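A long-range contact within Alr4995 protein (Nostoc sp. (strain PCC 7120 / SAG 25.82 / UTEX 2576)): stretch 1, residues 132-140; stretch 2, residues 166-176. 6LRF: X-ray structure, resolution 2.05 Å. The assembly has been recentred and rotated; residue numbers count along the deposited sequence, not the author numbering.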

# COMPACT_ATOMS: atom_id res chain seq x y z
N LEU B 132 43.16 22.47 17.64
CA LEU B 132 42.81 21.17 18.19
C LEU B 132 41.42 20.72 17.71
O LEU B 132 40.44 21.46 17.85
CB LEU B 132 42.82 21.21 19.72
CG LEU B 132 42.33 19.93 20.40
CD1 LEU B 132 43.34 18.83 20.18
CD2 LEU B 132 42.10 20.16 21.90
N TRP B 133 41.35 19.52 17.14
CA TRP B 133 40.08 18.89 16.81
C TRP B 133 39.57 18.12 18.01
O TRP B 133 40.24 17.22 18.48
CB TRP B 133 40.25 17.92 15.64
CG TRP B 133 40.79 18.49 14.32
CD1 TRP B 133 42.07 18.38 13.84
CD2 TRP B 133 40.03 19.16 13.31
NE1 TRP B 133 42.16 18.98 12.60
CE2 TRP B 133 40.92 19.45 12.25
CE3 TRP B 133 38.69 19.55 13.20
CZ2 TRP B 133 40.51 20.12 11.09
CZ3 TRP B 133 38.28 20.21 12.05
CH2 TRP B 133 39.19 20.49 11.01
N ALA B 134 38.38 18.44 18.52
CA ALA B 134 37.82 17.69 19.65
C ALA B 134 36.51 17.02 19.30
O ALA B 134 35.59 17.67 18.81
CB ALA B 134 37.60 18.61 20.84
N GLY B 135 36.39 15.74 19.62
CA GLY B 135 35.17 14.99 19.37
C GLY B 135 34.17 15.05 20.51
O GLY B 135 34.53 15.34 21.66
N TYR B 136 32.89 14.84 20.20
CA TYR B 136 31.88 14.63 21.23
C TYR B 136 30.81 13.77 20.59
O TYR B 136 30.81 13.60 19.38
CB TYR B 136 31.30 15.95 21.77
CG TYR B 136 30.41 16.73 20.82
CD1 TYR B 136 30.95 17.46 19.77
CD2 TYR B 136 29.02 16.72 20.97
CE1 TYR B 136 30.14 18.16 18.89
CE2 TYR B 136 28.20 17.42 20.10
CZ TYR B 136 28.75 18.14 19.06
OH TYR B 136 27.94 18.85 18.18
N GLY B 137 29.93 13.21 21.41
CA GLY B 137 28.84 12.40 20.90
C GLY B 137 28.63 11.12 21.68
O GLY B 137 27.51 10.64 21.76
N PHE B 138 29.70 10.56 22.24
CA PHE B 138 29.61 9.28 22.96
C PHE B 138 30.38 9.27 24.27
O PHE B 138 29.88 8.84 25.30
CB PHE B 138 30.11 8.14 22.08
CG PHE B 138 29.24 7.88 20.88
CD1 PHE B 138 28.02 7.24 21.03
CD2 PHE B 138 29.65 8.27 19.61
CE1 PHE B 138 27.21 7.00 19.93
CE2 PHE B 138 28.84 8.03 18.51
CZ PHE B 138 27.62 7.39 18.68
N ARG B 139 31.62 9.73 24.22
CA ARG B 139 32.49 9.64 25.39
C ARG B 139 32.74 11.02 26.00
O ARG B 139 32.30 11.30 27.11
CB ARG B 139 33.80 8.95 25.02
CG ARG B 139 33.63 7.44 24.74
CD ARG B 139 33.08 6.69 25.96
NE ARG B 139 33.03 5.24 25.72
CZ ARG B 139 34.08 4.42 25.83
NH1 ARG B 139 35.27 4.88 26.19
NH2 ARG B 139 33.93 3.13 25.57
N SER B 140 33.43 11.88 25.26
CA SER B 140 33.67 13.23 25.75
C SER B 140 32.47 14.14 25.57
O SER B 140 31.84 14.14 24.52
CB SER B 140 34.88 13.84 25.04
OG SER B 140 35.99 12.96 25.14
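Stretch 2 (166-176) FYHLDTCFCPL

Stretch 2 lies along stretch 1 in the reverse sense. The backbone register gives the evidence: Gly135 CA is 5.4 Å from Leu169 CA, and Phe138 CA is 5.9 Å from Tyr167 CA, so the numbering rises on one stretch as it falls on the other. Stretch 1 is extended from Leu132 to Tyr136 and then becomes loop, with Gly137 at phi/psi 136/-31, where a CB would be jammed against the preceding carbonyl O. Stretch 2 is loop at Tyr167 and His168, makes a 3-10 segment over 169-171 and runs as a strand over 173-175. The 3-10 turn is held internally: Thr171 N donates to His168 O at 3.1 Å, Thr171 OG1 donates to the same His168 O at 2.6 Å, and Cys172 N donates to Leu169 O at 3.2 Å. No direct hydrogen bond joins the two stretches, so the strands do not pair here, and the 456 Å² buried between them is mainly a matter of side-chain packing.

The aromatic contact centres on Trp133 (chi1 m), whose CB points toward stretch 2. Phe173 (chi1 t) directs its edge at the face of the indole: the centroids of the Trp133 five-membered ring and the Phe173 ring are 4.6 Å apart, the planes meet at 65°, and Phe173 CE1 comes to 3.4 Å from Trp133 CG. Such a steep angle rules out a parallel stack.

Aliphatic packing extends this patch. Pro175 CG is 3.9 Å from Trp133 CD1. Leu169 (t, p) places CD2 4.2 Å from Trp133 CB, 3.5 Å from Trp133 O and 3.7 Å from Gly135 N, so this methyl rests against the strand backbone as well as the tryptophan. Glycine at 135 suits the close approach, since an ideal CB there would lie 3.2 Å from Leu169 CB, a tight distance. Farther along, Phe138 CB is 4.4 Å from Tyr167 CB.

Arg139 (m, m, t) supplies a mixed contact. Its guanidinium has Tyr167 CE2 over one face, with Arg139 NH2 to Tyr167 CE2 at 3.6 Å. His168 NE2 lies 3.5 Å from both Arg139 CG and Arg139 NH1, so the imidazole meets the aliphatic chain and the guanidinium alike. Arg139 NH1 and NH2, like His168 NE2, find hydrogen-bond partners elsewhere in the structure.

The polar link between the backbones is indirect. Water 1 accepts from Arg139 N at 2.9 Å and donates to Tyr167 O at 3.0 Å, bridging a main-chain donor and acceptor that do not bond directly.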

# COMPACT_ATOMS: atom_id res chain seq x y z
N PHE B 166 32.47 4.09 15.71
CA PHE B 166 33.59 5.02 15.77
C PHE B 166 33.30 6.01 16.89
O PHE B 166 33.00 7.19 16.65
CB PHE B 166 33.79 5.68 14.41
CG PHE B 166 33.86 4.67 13.29
CD1 PHE B 166 35.00 3.91 13.09
CD2 PHE B 166 32.76 4.46 12.45
CE1 PHE B 166 35.06 2.96 12.07
CE2 PHE B 166 32.81 3.53 11.43
CZ PHE B 166 33.96 2.77 11.23
N TYR B 167 33.39 5.47 18.10
CA TYR B 167 32.98 6.11 19.34
C TYR B 167 34.04 7.07 19.90
O TYR B 167 33.73 7.93 20.73
CB TYR B 167 32.64 5.03 20.39
CG TYR B 167 33.81 4.15 20.79
CD1 TYR B 167 34.25 3.11 19.98
CD2 TYR B 167 34.49 4.37 21.99
CE1 TYR B 167 35.34 2.32 20.34
CE2 TYR B 167 35.58 3.58 22.37
CZ TYR B 167 36.00 2.56 21.54
OH TYR B 167 37.08 1.77 21.91
N HIS B 168 35.29 6.91 19.45
CA HIS B 168 36.35 7.89 19.72
C HIS B 168 36.75 8.57 18.43
O HIS B 168 36.71 7.97 17.36
CB HIS B 168 37.58 7.23 20.36
CG HIS B 168 37.47 7.00 21.83
ND1 HIS B 168 38.20 6.03 22.49
CD2 HIS B 168 36.75 7.63 22.78
CE1 HIS B 168 37.91 6.06 23.78
NE2 HIS B 168 37.03 7.02 23.99
N LEU B 169 37.16 9.83 18.53
CA LEU B 169 37.59 10.59 17.38
C LEU B 169 38.73 9.93 16.62
O LEU B 169 38.77 9.97 15.39
CB LEU B 169 38.01 11.99 17.81
CG LEU B 169 38.36 12.93 16.66
CD1 LEU B 169 37.15 13.07 15.68
CD2 LEU B 169 38.83 14.28 17.18
N ASP B 170 39.67 9.32 17.35
CA ASP B 170 40.87 8.76 16.73
C ASP B 170 40.62 7.43 16.00
O ASP B 170 41.54 6.86 15.41
CB ASP B 170 42.00 8.59 17.77
CG ASP B 170 41.77 7.44 18.76
OD1 ASP B 170 40.66 6.86 18.82
OD2 ASP B 170 42.73 7.11 19.51
N THR B 171 39.38 6.94 16.05
CA THR B 171 39.02 5.75 15.27
C THR B 171 38.53 6.09 13.86
O THR B 171 38.34 5.19 13.04
CB THR B 171 37.92 4.92 15.96
OG1 THR B 171 36.72 5.70 16.05
CG2 THR B 171 38.34 4.51 17.35
N CYS B 172 38.33 7.37 13.57
CA CYS B 172 37.74 7.79 12.30
C CYS B 172 38.33 9.09 11.78
O CYS B 172 37.81 9.67 10.82
CB CYS B 172 36.22 7.93 12.43
SG CYS B 172 35.66 9.07 13.78
N PHE B 173 39.40 9.55 12.42
CA PHE B 173 39.93 10.88 12.15
C PHE B 173 41.41 10.91 12.51
O PHE B 173 41.79 10.48 13.60
CB PHE B 173 39.14 11.90 12.96
CG PHE B 173 39.40 13.32 12.58
CD1 PHE B 173 40.41 14.05 13.22
CD2 PHE B 173 38.61 13.95 11.63
CE1 PHE B 173 40.65 15.38 12.88
CE2 PHE B 173 38.84 15.28 11.28
CZ PHE B 173 39.86 16.00 11.91
N CYS B 174 42.25 11.42 11.60
CA CYS B 174 43.69 11.32 11.81
C CYS B 174 44.50 12.39 11.07
O CYS B 174 44.89 12.20 9.90
CB CYS B 174 44.18 9.92 11.40
SG CYS B 174 45.95 9.60 11.87
N PRO B 175 44.77 13.52 11.75
CA PRO B 175 45.66 14.54 11.21
C PRO B 175 47.07 13.97 10.95
O PRO B 175 47.60 13.23 11.78
CB PRO B 175 45.68 15.61 12.31
CG PRO B 175 44.41 15.36 13.11
CD PRO B 175 44.23 13.88 13.07
N LEU B 176 47.64 14.28 9.80
CA LEU B 176 48.95 13.74 9.39
C LEU B 176 49.91 14.87 9.07
O LEU B 176 49.50 16.03 8.93
CB LEU B 176 48.82 12.83 8.17
CG LEU B 176 47.92 11.61 8.32
CD1 LEU B 176 47.60 11.04 6.94
CD2 LEU B 176 48.58 10.57 9.19
O HOH W 1 33.15 10.61 21.94